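Local atomic coordinates of N-alpha-acetyltransferase (Sulfolobus solfataricus strain P2, PDB entry 5C88), a protein that transfers the acetyl group of acetyl-CoA to the free alpha-amino group at the N-terminus of proteins, preferring those that begin with serine. Residues D20-I25 and F41-L46; R30-E35 and S91-E96; S82-G87 and A121-L126. One frame throughout, in Å; residues are numbered along the deposited sequence.

Overall arrangement
Of the three contacts in this GNAT fold, only interaction 2 touches the cofactor. Interaction 1 packs helix 22-32 against helix 39-48 near the substrate-binding Tyr37: the Phe42 side chain is about 4 Å from that of Tyr37 and about 11 Å from coenzyme A. Interaction 2 uses the end of the same helix 22-32, its centre 14 Å from that of interaction 1, and meets the cofactor directly. Strand 83-94 links it to interaction 3, which lies on the other side of the chain's centre, 24 Å away between centres; there the strand pairs with strand 123-129, and the Ile124 side chain is about 12 Å from the cofactor.

Interaction 1 (D20-I25 and F41-L46); sequences DDIDQI and FFVEHL
Ile25 and Phe42 form the close end of this purely apolar helix-to-helix contact. The CG2 methyl of Ile25 sits 3.5 Å from CE1 of the Phe42 ring and equally near CD1, meeting that side of the ring at a slant. Phe42 CG lies anti to its own carbonyl carbon (chi1 -67°), which brings the ring to this methyl.

A turn earlier, Ile22 supplies the second point of contact. Its CA-CB bond does not aim at the partner helix, but the bend at chi2 (-57°) carries CD1 across, to 3.7 Å from CD2 of Leu46 and 4.1 Å from CB of Phe42, past which it slides in the opposite direction. These four residues are buried, and no hydrogen bond crosses between the segments.

The packing thins toward Val43, which is partly exposed: its CG2 meets CG1 of Ile22 at 4.1 Å, the two side chains crossing at about a right angle. Within helix 39-48, His45 reaches back one turn, ND1 donating to O of Phe41 at 3.1 Å, while the amide N of His45 approaches the same oxygen from the opposite face of the carbonyl plane.

The contact joins two helices of the GNAT domain, 22-32 and 39-48, across the connection that carries the substrate-binding Tyr37, whose side chain is about 4 Å from that of Phe42. Helix 22-32 lends Ile26 and Asn29 to the same Phe42 side chain. Both helices rest on the sheet, Ile25 against Val55 of strand 54-58 and Phe42 against Met67 of strand 61-72, with Met19 of the preceding loop touching both Val43 and Leu46.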
loop_
_atom_site.group_PDB
_atom_site.type_symbol
_atom_site.label_atom_id
_atom_site.label_comp_id
_atom_site.label_asym_id
_atom_site.label_seq_id
_atom_site.Cartn_x
_atom_site.Cartn_y
_atom_site.Cartn_z
ATOM N N ASP A 20 6.508 11.679 13.631
ATOM C CA ASP A 20 6.110 13.073 13.465
ATOM C C ASP A 20 5.427 13.314 12.116
ATOM O O ASP A 20 4.911 14.403 11.852
ATOM C CB ASP A 20 7.320 13.993 13.628
ATOM C CG ASP A 20 7.905 13.942 15.032
ATOM O OD1 ASP A 20 7.202 14.328 15.997
ATOM O OD2 ASP A 20 9.065 13.499 15.174
ATOM N N ASP A 21 5.415 12.288 11.272
ATOM C CA ASP A 21 4.733 12.359 9.980
ATOM C C ASP A 21 3.273 11.975 10.115
ATOM O O ASP A 21 2.491 12.196 9.196
ATOM C CB ASP A 21 5.395 11.437 8.953
ATOM C CG ASP A 21 6.894 11.529 8.976
ATOM O OD1 ASP A 21 7.406 12.621 9.294
ATOM O OD2 ASP A 21 7.562 10.516 8.690
ATOM N N ILE A 22 2.932 11.380 11.258
ATOM C CA ILE A 22 1.639 10.725 11.465
ATOM C C ILE A 22 0.497 11.687 11.206
ATOM O O ILE A 22 -0.507 11.314 10.629
ATOM C CB ILE A 22 1.501 10.149 12.906
ATOM C CG1 ILE A 22 2.525 9.049 13.143
ATOM C CG2 ILE A 22 0.104 9.603 13.145
ATOM C CD1 ILE A 22 2.435 7.927 12.140
ATOM N N ASP A 23 0.671 12.935 11.620
ATOM C CA ASP A 23 -0.362 13.940 11.428
ATOM C C ASP A 23 -0.513 14.263 9.951
ATOM O O ASP A 23 -1.635 14.333 9.440
ATOM C CB ASP A 23 -0.044 15.201 12.234
ATOM C CG ASP A 23 0.022 14.930 13.725
ATOM O OD1 ASP A 23 -0.894 14.254 14.243
ATOM O OD2 ASP A 23 0.991 15.376 14.376
ATOM N N GLN A 24 0.615 14.441 9.263
ATOM C CA GLN A 24 0.580 14.705 7.834
ATOM C C GLN A 24 -0.021 13.485 7.158
ATOM O O GLN A 24 -0.876 13.600 6.281
ATOM C CB GLN A 24 1.972 15.028 7.276
ATOM C CG GLN A 24 2.531 16.355 7.798
ATOM C CD GLN A 24 3.382 17.105 6.779
ATOM O OE1 GLN A 24 2.852 17.737 5.856
ATOM N NE2 GLN A 24 4.704 17.055 6.953
ATOM N N ILE A 25 0.405 12.309 7.602
ATOM C CA ILE A 25 -0.100 11.070 7.036
ATOM C C ILE A 25 -1.608 11.003 7.238
ATOM O O ILE A 25 -2.331 10.690 6.301
ATOM C CB ILE A 25 0.613 9.840 7.638
ATOM C CG1 ILE A 25 2.071 9.812 7.158
ATOM C CG2 ILE A 25 -0.063 8.576 7.190
ATOM C CD1 ILE A 25 2.880 8.654 7.668
ATOM N N PHE A 41 -3.740 3.518 14.644
ATOM C CA PHE A 41 -3.613 2.453 13.658
ATOM C C PHE A 41 -2.350 2.649 12.835
ATOM O O PHE A 41 -1.625 1.708 12.554
ATOM C CB PHE A 41 -4.850 2.424 12.763
ATOM C CG PHE A 41 -4.958 1.207 11.900
ATOM C CD1 PHE A 41 -5.440 0.016 12.413
ATOM C CD2 PHE A 41 -4.637 1.272 10.557
ATOM C CE1 PHE A 41 -5.570 -1.106 11.602
ATOM C CE2 PHE A 41 -4.760 0.160 9.735
ATOM C CZ PHE A 41 -5.225 -1.032 10.260
ATOM N N PHE A 42 -2.086 3.888 12.458
ATOM C CA PHE A 42 -0.846 4.211 11.764
ATOM C C PHE A 42 0.381 4.002 12.650
ATOM O O PHE A 42 1.387 3.470 12.205
ATOM C CB PHE A 42 -0.873 5.658 11.273
ATOM C CG PHE A 42 -1.883 5.919 10.202
ATOM C CD1 PHE A 42 -1.515 5.917 8.877
ATOM C CD2 PHE A 42 -3.196 6.188 10.524
ATOM C CE1 PHE A 42 -2.433 6.163 7.894
ATOM C CE2 PHE A 42 -4.126 6.449 9.542
ATOM C CZ PHE A 42 -3.745 6.431 8.224
ATOM N N VAL A 43 0.286 4.446 13.899
ATOM C CA VAL A 43 1.381 4.347 14.858
ATOM C C VAL A 43 1.791 2.877 15.066
ATOM O O VAL A 43 2.973 2.525 15.009
ATOM C CB VAL A 43 0.983 5.029 16.216
ATOM C CG1 VAL A 43 1.901 4.612 17.350
ATOM C CG2 VAL A 43 0.964 6.570 16.072
ATOM N N GLU A 44 0.800 2.022 15.267
ATOM C CA GLU A 44 1.027 0.602 15.480
ATOM C C GLU A 44 1.719 -0.077 14.283
ATOM O O GLU A 44 2.700 -0.806 14.461
ATOM C CB GLU A 44 -0.306 -0.056 15.802
ATOM C CG GLU A 44 -0.355 -1.534 15.692
ATOM C CD GLU A 44 -1.761 -1.987 15.366
ATOM O OE1 GLU A 44 -2.265 -1.593 14.290
ATOM O OE2 GLU A 44 -2.371 -2.706 16.189
ATOM N N HIS A 45 1.228 0.177 13.071
ATOM C CA HIS A 45 1.883 -0.335 11.866
ATOM C C HIS A 45 3.270 0.245 11.674
ATOM O O HIS A 45 4.193 -0.450 11.238
ATOM C CB HIS A 45 1.048 -0.050 10.626
ATOM C CG HIS A 45 -0.051 -1.036 10.416
ATOM N ND1 HIS A 45 -1.228 -1.007 11.139
ATOM C CD2 HIS A 45 -0.149 -2.104 9.592
ATOM C CE1 HIS A 45 -2.005 -1.998 10.754
ATOM N NE2 HIS A 45 -1.371 -2.684 9.816
ATOM N N LEU A 46 3.402 1.526 12.000
ATOM C CA LEU A 46 4.675 2.214 11.885
ATOM C C LEU A 46 5.738 1.520 12.714
ATOM O O LEU A 46 6.859 1.351 12.269
ATOM C CB LEU A 46 4.540 3.673 12.309
ATOM C CG LEU A 46 5.819 4.501 12.209
ATOM C CD1 LEU A 46 6.442 4.345 10.828
ATOM C CD2 LEU A 46 5.541 5.966 12.516
#

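Interaction 2 (R30-E35 and S91-E96). With COA (coenzyme A), chain C.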
loop_
_atom_site.group_PDB
_atom_site.type_symbol
_atom_site.label_atom_id
_atom_site.label_comp_id
_atom_site.label_asym_id
_atom_site.label_seq_id
_atom_site.Cartn_x
_atom_site.Cartn_y
_atom_site.Cartn_z
ATOM N N ARG A 30 -7.233 11.479 5.238
ATOM C CA ARG A 30 -8.556 12.059 5.352
ATOM C C ARG A 30 -8.982 12.739 4.047
ATOM O O ARG A 30 -10.116 12.567 3.586
ATOM C CB ARG A 30 -8.586 13.042 6.515
ATOM C CG ARG A 30 -8.216 12.425 7.861
ATOM C CD ARG A 30 -9.308 11.522 8.376
ATOM N NE ARG A 30 -9.201 11.276 9.810
ATOM C CZ ARG A 30 -8.591 10.224 10.347
ATOM N NH1 ARG A 30 -8.014 9.309 9.564
ATOM N NH2 ARG A 30 -8.557 10.082 11.670
ATOM N N LEU A 31 -8.054 13.490 3.458
ATOM C CA LEU A 31 -8.260 14.193 2.189
ATOM C C LEU A 31 -8.504 13.287 0.979
ATOM O O LEU A 31 -9.300 13.611 0.093
ATOM C CB LEU A 31 -7.042 15.072 1.873
ATOM C CG LEU A 31 -6.940 16.495 2.418
ATOM C CD1 LEU A 31 -5.700 17.176 1.870
ATOM C CD2 LEU A 31 -8.186 17.275 2.062
ATOM N N THR A 32 -7.796 12.165 0.935
ATOM C CA THR A 32 -7.685 11.379 -0.290
ATOM C C THR A 32 -8.671 10.208 -0.381
ATOM O O THR A 32 -9.168 9.893 -1.467
ATOM C CB THR A 32 -6.232 10.851 -0.450
ATOM O OG1 THR A 32 -5.366 11.927 -0.835
ATOM C CG2 THR A 32 -6.152 9.775 -1.505
ATOM N N LEU A 33 -8.984 9.610 0.767
ATOM C CA LEU A 33 -9.580 8.278 0.841
ATOM C C LEU A 33 -10.815 8.231 1.738
ATOM O O LEU A 33 -10.951 9.057 2.624
ATOM C CB LEU A 33 -8.539 7.285 1.363
ATOM C CG LEU A 33 -7.361 6.921 0.468
ATOM C CD1 LEU A 33 -6.205 6.417 1.318
ATOM C CD2 LEU A 33 -7.775 5.872 -0.558
ATOM N N PRO A 34 -11.708 7.239 1.529
ATOM C CA PRO A 34 -12.907 7.142 2.372
ATOM C C PRO A 34 -12.675 6.282 3.610
ATOM O O PRO A 34 -13.527 6.200 4.494
ATOM C CB PRO A 34 -13.938 6.486 1.445
ATOM C CG PRO A 34 -13.148 6.022 0.193
ATOM C CD PRO A 34 -11.697 6.188 0.497
ATOM N N GLU A 35 -11.509 5.654 3.668
ATOM C CA GLU A 35 -11.178 4.718 4.733
ATOM C C GLU A 35 -10.249 5.395 5.727
ATOM O O GLU A 35 -9.047 5.473 5.495
ATOM C CB GLU A 35 -10.536 3.470 4.135
ATOM C CG GLU A 35 -10.983 3.245 2.697
ATOM C CD GLU A 35 -10.279 2.093 2.028
ATOM O OE1 GLU A 35 -10.394 0.958 2.536
ATOM O OE2 GLU A 35 -9.619 2.324 0.990
ATOM N N SER A 91 -2.833 0.558 2.704
ATOM C CA SER A 91 -3.188 1.938 2.401
ATOM C C SER A 91 -2.062 2.643 1.664
ATOM O O SER A 91 -0.889 2.456 1.992
ATOM C CB SER A 91 -3.513 2.690 3.698
ATOM O OG SER A 91 -4.044 3.960 3.424
ATOM N N ILE A 92 -2.416 3.447 0.668
ATOM C CA ILE A 92 -1.420 4.224 -0.053
ATOM C C ILE A 92 -2.076 5.427 -0.715
ATOM O O ILE A 92 -3.039 5.296 -1.436
ATOM C CB ILE A 92 -0.665 3.384 -1.120
ATOM C CG1 ILE A 92 0.191 4.292 -1.997
ATOM C CG2 ILE A 92 -1.615 2.597 -2.010
ATOM C CD1 ILE A 92 0.916 3.550 -3.078
ATOM N N ALA A 93 -1.543 6.611 -0.455
ATOM C CA ALA A 93 -2.157 7.809 -0.976
ATOM C C ALA A 93 -1.096 8.824 -1.341
ATOM O O ALA A 93 -0.049 8.897 -0.704
ATOM C CB ALA A 93 -3.127 8.377 0.031
ATOM N N VAL A 94 -1.377 9.574 -2.402
ATOM C CA VAL A 94 -0.567 10.706 -2.844
ATOM C C VAL A 94 -1.472 11.906 -2.992
ATOM O O VAL A 94 -2.550 11.792 -3.586
ATOM C CB VAL A 94 0.125 10.448 -4.199
ATOM C CG1 VAL A 94 0.990 11.647 -4.601
ATOM C CG2 VAL A 94 0.920 9.129 -4.173
ATOM N N LEU A 95 -1.049 13.046 -2.452
ATOM C CA LEU A 95 -1.809 14.287 -2.590
ATOM C C LEU A 95 -2.005 14.657 -4.065
ATOM O O LEU A 95 -1.053 14.656 -4.854
ATOM C CB LEU A 95 -1.124 15.427 -1.852
ATOM C CG LEU A 95 -1.299 15.482 -0.336
ATOM C CD1 LEU A 95 -0.427 16.579 0.247
ATOM C CD2 LEU A 95 -2.749 15.716 0.017
ATOM N N GLU A 96 -3.252 14.967 -4.410
ATOM C CA GLU A 96 -3.696 15.231 -5.782
ATOM C C GLU A 96 -2.775 16.129 -6.600
ATOM O O GLU A 96 -2.553 15.882 -7.785
ATOM C CB GLU A 96 -5.105 15.838 -5.753
ATOM C CG GLU A 96 -5.383 16.743 -4.549
ATOM C CD GLU A 96 -5.647 15.976 -3.242
ATOM O OE1 GLU A 96 -5.560 14.729 -3.248
ATOM O OE2 GLU A 96 -5.918 16.626 -2.206
HETATM N N1A COA C . -4.784 8.319 -14.683
HETATM C C2A COA C . -4.467 7.140 -15.299
HETATM N N3A COA C . -3.438 6.368 -14.834
HETATM C C4A COA C . -2.714 6.770 -13.747
HETATM C C5A COA C . -3.017 7.937 -13.134
HETATM C C6A COA C . -4.063 8.714 -13.617
HETATM N N6A COA C . -4.817 9.915 -13.453
HETATM N N7A COA C . -2.160 8.109 -12.087
HETATM C C8A COA C . -1.322 7.042 -12.060
HETATM N N9A COA C . -1.657 6.210 -13.080
HETATM C C1B COA C . -1.045 4.972 -13.425
HETATM C C2B COA C . -0.432 5.042 -14.584
HETATM O O2B COA C . -0.449 3.742 -15.241
HETATM C C3B COA C . 1.096 5.474 -14.257
HETATM O O3B COA C . 1.916 5.066 -15.344
HETATM P P3B COA C . 2.420 6.183 -16.382
HETATM O O7A COA C . 3.819 5.830 -16.828
HETATM O O8A COA C . 2.398 7.530 -15.682
HETATM O O9A COA C . 1.502 6.193 -17.588
HETATM C C4B COA C . 1.430 4.801 -13.124
HETATM O O4B COA C . 0.115 4.691 -12.374
HETATM C C5B COA C . 2.451 5.539 -12.264
HETATM O O5B COA C . 1.838 6.666 -11.645
HETATM P P1A COA C . 2.504 7.338 -10.351
HETATM O O1A COA C . 3.748 6.577 -9.921
HETATM O O2A COA C . 2.903 8.770 -10.649
HETATM O O3A COA C . 1.426 7.238 -9.198
HETATM P P2A COA C . 0.664 8.448 -8.588
HETATM O O4A COA C . 0.095 9.293 -9.710
HETATM O O5A COA C . 1.650 9.245 -7.751
HETATM O O6A COA C . -0.582 7.946 -7.622
HETATM C CBP COA C . -2.987 7.229 -7.675
HETATM C CCP COA C . -1.513 6.953 -8.099
HETATM C CDP COA C . -3.467 8.657 -8.068
HETATM C CEP COA C . -3.888 6.178 -8.373
HETATM C CAP COA C . -3.134 7.050 -6.110
HETATM O OAP COA C . -1.982 6.423 -5.629
HETATM C C9P COA C . -3.331 8.353 -5.425
HETATM O O9P COA C . -2.402 9.034 -5.154
HETATM N N8P COA C . -4.639 8.848 -5.053
HETATM C C7P COA C . -5.843 8.099 -5.336
HETATM C C6P COA C . -6.303 7.427 -4.000
HETATM C C5P COA C . -7.142 6.177 -4.391
HETATM O O5P COA C . -8.222 6.315 -4.962
HETATM N N4P COA C . -6.625 4.866 -4.079
HETATM C C3P COA C . -5.386 4.736 -3.425
HETATM C C2P COA C . -5.341 3.359 -2.717
HETATM S S1P COA C . -6.359 2.173 -3.588
#
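Thr32 and Ala93 mark the nearest approach of the two backbones, CA to CA 6.6 Å: helix 22-32 ends at Thr32, Leu33 swings out into extended geometry, and strand 83-94 runs past in its last four residues. No hydrogen bond joins the segments, so side chains make the contact. Thr32 turns its methyl inward: CG2, anti to the backbone N, lies 3.7 Å from CB of Ala93 and 3.4 Å from C6P of coenzyme A, so one methyl touches both strand and cofactor. Its OG1 is 3.7 Å from OE1 of Glu96, too far for a bond; that carboxylate is instead paired with Arg99. An alanine in place of Thr32 would lose that methyl and is likely to leave a gap between Ala93 and the pantetheine arm.

Leu33 splits its branches, CD1 resting 3.9 Å from CB of Ala93 while CD2 comes to 3.8 Å from N4P of the cofactor. On the more exposed side, CD1 of Leu31 meets CD2 of Leu95 at 3.8 Å, the two chains slanting across each other. Ile92 and Val94 turn the other way, and the amide N of Val94 gives O9P of coenzyme A a weak, bent bond of 3.0 Å (129° at the hydrogen).

Ile92, Ala93 and Val94 bind acetyl-CoA, and Glu35, on the adjoining loop, plays an important role in substrate specificity. Thr32 and Leu33 at the helix end flank the pantetheine arm here. A strand offering backbone groups to that arm is a hallmark of the GNAT fold.

Interaction 3 (S82-G87 and A121-L126); sequences SLVRKG and AEEIYL
This is a parallel strand pairing within the beta-alpha-beta unit of the GNAT fold, where strand 83-94, helix 103-117 and strand 123-129 follow one another and the two strands are neighbours in the central sheet; Ile124 faces the helix, touching Leu108, Met112 and Met115. The short segments cross at 50° and approach to 4.6 Å, a strong twist for adjacent strands. Three backbone bonds tie them. The amide of Glu122 donates to O of Arg85 at 2.7 Å; then Gly87 lies between two partners, its N giving to O of Glu123 in the carbonyl plane at 2.7 Å and its O accepting from N of Tyr125 at 3.0 Å.

Beside this ladder the side chains of Val84 and Glu122 cross at about a right angle, CG2 of the valine near CB of the glutamate. The carboxylate of Glu123 goes to Ser75 and Asn76, Ser75 being one of the serines that tune loop conformations and thermostability.

Tyr125 stacks its ring on His88, a zinc ligand, and its hydroxyl bonds Glu71. Lys86 leaves the strand with CG between the backbone N and the carbonyl carbon (chi1 42°), then runs extended toward O of Phe74, which NZ bonds; on the way its CD passes CE2 of Tyr125 obliquely at 3.8 Å.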
loop_
_atom_site.group_PDB
_atom_site.type_symbol
_atom_site.label_atom_id
_atom_site.label_comp_id
_atom_site.label_asym_id
_atom_site.label_seq_id
_atom_site.Cartn_x
_atom_site.Cartn_y
_atom_site.Cartn_z
ATOM N N SER A 82 1.145 -23.267 -0.516
ATOM C CA SER A 82 -0.141 -23.071 0.156
ATOM C C SER A 82 -0.110 -21.983 1.238
ATOM O O SER A 82 -0.942 -21.075 1.227
ATOM C CB SER A 82 -0.621 -24.386 0.769
ATOM O OG SER A 82 0.282 -24.856 1.755
ATOM N N LEU A 83 0.840 -22.074 2.167
ATOM C CA LEU A 83 0.928 -21.109 3.261
ATOM C C LEU A 83 2.195 -20.283 3.159
ATOM O O LEU A 83 3.255 -20.799 2.851
ATOM C CB LEU A 83 0.861 -21.821 4.603
ATOM C CG LEU A 83 -0.524 -22.365 4.937
ATOM C CD1 LEU A 83 -0.418 -23.523 5.892
ATOM C CD2 LEU A 83 -1.388 -21.251 5.523
ATOM N N VAL A 84 2.083 -18.992 3.438
ATOM C CA VAL A 84 3.108 -18.061 2.989
ATOM C C VAL A 84 3.177 -16.798 3.838
ATOM O O VAL A 84 2.221 -16.442 4.529
ATOM C CB VAL A 84 2.842 -17.685 1.522
ATOM C CG1 VAL A 84 1.535 -16.918 1.405
ATOM C CG2 VAL A 84 3.960 -16.876 0.959
ATOM N N ARG A 85 4.318 -16.123 3.801
ATOM C CA ARG A 85 4.382 -14.785 4.359
ATOM C C ARG A 85 4.043 -13.768 3.274
ATOM O O ARG A 85 4.686 -13.717 2.220
ATOM C CB ARG A 85 5.757 -14.508 4.967
ATOM C CG ARG A 85 5.758 -13.313 5.886
ATOM C CD ARG A 85 6.730 -13.470 7.036
ATOM N NE ARG A 85 6.508 -14.684 7.813
ATOM C CZ ARG A 85 5.565 -14.820 8.737
ATOM N NH1 ARG A 85 4.724 -13.824 8.978
ATOM N NH2 ARG A 85 5.450 -15.961 9.408
ATOM N N LYS A 86 3.014 -12.971 3.521
ATOM C CA LYS A 86 2.575 -12.015 2.518
ATOM C C LYS A 86 2.555 -10.581 3.036
ATOM O O LYS A 86 2.255 -10.306 4.205
ATOM C CB LYS A 86 1.197 -12.407 1.990
ATOM C CG LYS A 86 0.239 -12.869 3.047
ATOM C CD LYS A 86 -1.004 -13.492 2.422
ATOM C CE LYS A 86 -1.906 -14.053 3.488
ATOM N NZ LYS A 86 -3.109 -14.684 2.926
ATOM N N GLY A 87 2.893 -9.669 2.144
ATOM C CA GLY A 87 2.945 -8.264 2.481
ATOM C C GLY A 87 1.635 -7.668 2.043
ATOM O O GLY A 87 1.237 -7.807 0.886
ATOM N N ALA A 121 8.533 -11.656 2.843
ATOM C CA ALA A 121 7.310 -11.824 2.072
ATOM C C ALA A 121 7.587 -12.560 0.757
ATOM O O ALA A 121 8.585 -12.303 0.092
ATOM C CB ALA A 121 6.664 -10.461 1.800
ATOM N N GLU A 122 6.697 -13.473 0.383
ATOM C CA GLU A 122 6.797 -14.146 -0.906
ATOM C C GLU A 122 5.881 -13.483 -1.909
ATOM O O GLU A 122 6.016 -13.676 -3.120
ATOM C CB GLU A 122 6.442 -15.620 -0.789
ATOM C CG GLU A 122 7.600 -16.555 -1.002
ATOM C CD GLU A 122 8.387 -16.229 -2.262
ATOM O OE1 GLU A 122 7.770 -15.939 -3.316
ATOM O OE2 GLU A 122 9.633 -16.254 -2.190
ATOM N N GLU A 123 4.937 -12.703 -1.396
ATOM C CA GLU A 123 4.016 -11.988 -2.261
ATOM C C GLU A 123 3.444 -10.765 -1.568
ATOM O O GLU A 123 3.465 -10.650 -0.344
ATOM C CB GLU A 123 2.881 -12.900 -2.721
ATOM C CG GLU A 123 2.056 -13.462 -1.581
ATOM C CD GLU A 123 0.613 -13.666 -1.981
ATOM O OE1 GLU A 123 -0.033 -12.665 -2.376
ATOM O OE2 GLU A 123 0.129 -14.818 -1.921
ATOM N N ILE A 124 2.953 -9.846 -2.386
ATOM C CA ILE A 124 2.335 -8.629 -1.913
ATOM C C ILE A 124 0.982 -8.453 -2.603
ATOM O O ILE A 124 0.883 -8.535 -3.830
ATOM C CB ILE A 124 3.234 -7.388 -2.160
ATOM C CG1 ILE A 124 2.448 -6.104 -1.874
ATOM C CG2 ILE A 124 3.783 -7.362 -3.588
ATOM C CD1 ILE A 124 3.194 -4.835 -2.251
ATOM N N TYR A 125 -0.059 -8.237 -1.804
ATOM C CA TYR A 125 -1.395 -8.068 -2.340
ATOM C C TYR A 125 -2.081 -6.833 -1.785
ATOM O O TYR A 125 -1.607 -6.225 -0.829
ATOM C CB TYR A 125 -2.255 -9.310 -2.058
ATOM C CG TYR A 125 -2.791 -9.436 -0.643
ATOM C CD1 TYR A 125 -4.111 -9.089 -0.340
ATOM C CD2 TYR A 125 -1.991 -9.944 0.386
ATOM C CE1 TYR A 125 -4.618 -9.222 0.958
ATOM C CE2 TYR A 125 -2.485 -10.089 1.684
ATOM C CZ TYR A 125 -3.794 -9.724 1.964
ATOM O OH TYR A 125 -4.275 -9.869 3.245
ATOM N N LEU A 126 -3.219 -6.496 -2.384
ATOM C CA LEU A 126 -4.030 -5.362 -1.945
ATOM C C LEU A 126 -5.495 -5.450 -2.425
ATOM O O LEU A 126 -5.840 -6.277 -3.256
ATOM C CB LEU A 126 -3.389 -4.074 -2.435
ATOM C CG LEU A 126 -2.859 -4.117 -3.872
ATOM C CD1 LEU A 126 -3.969 -3.792 -4.865
ATOM C CD2 LEU A 126 -1.661 -3.194 -4.079
#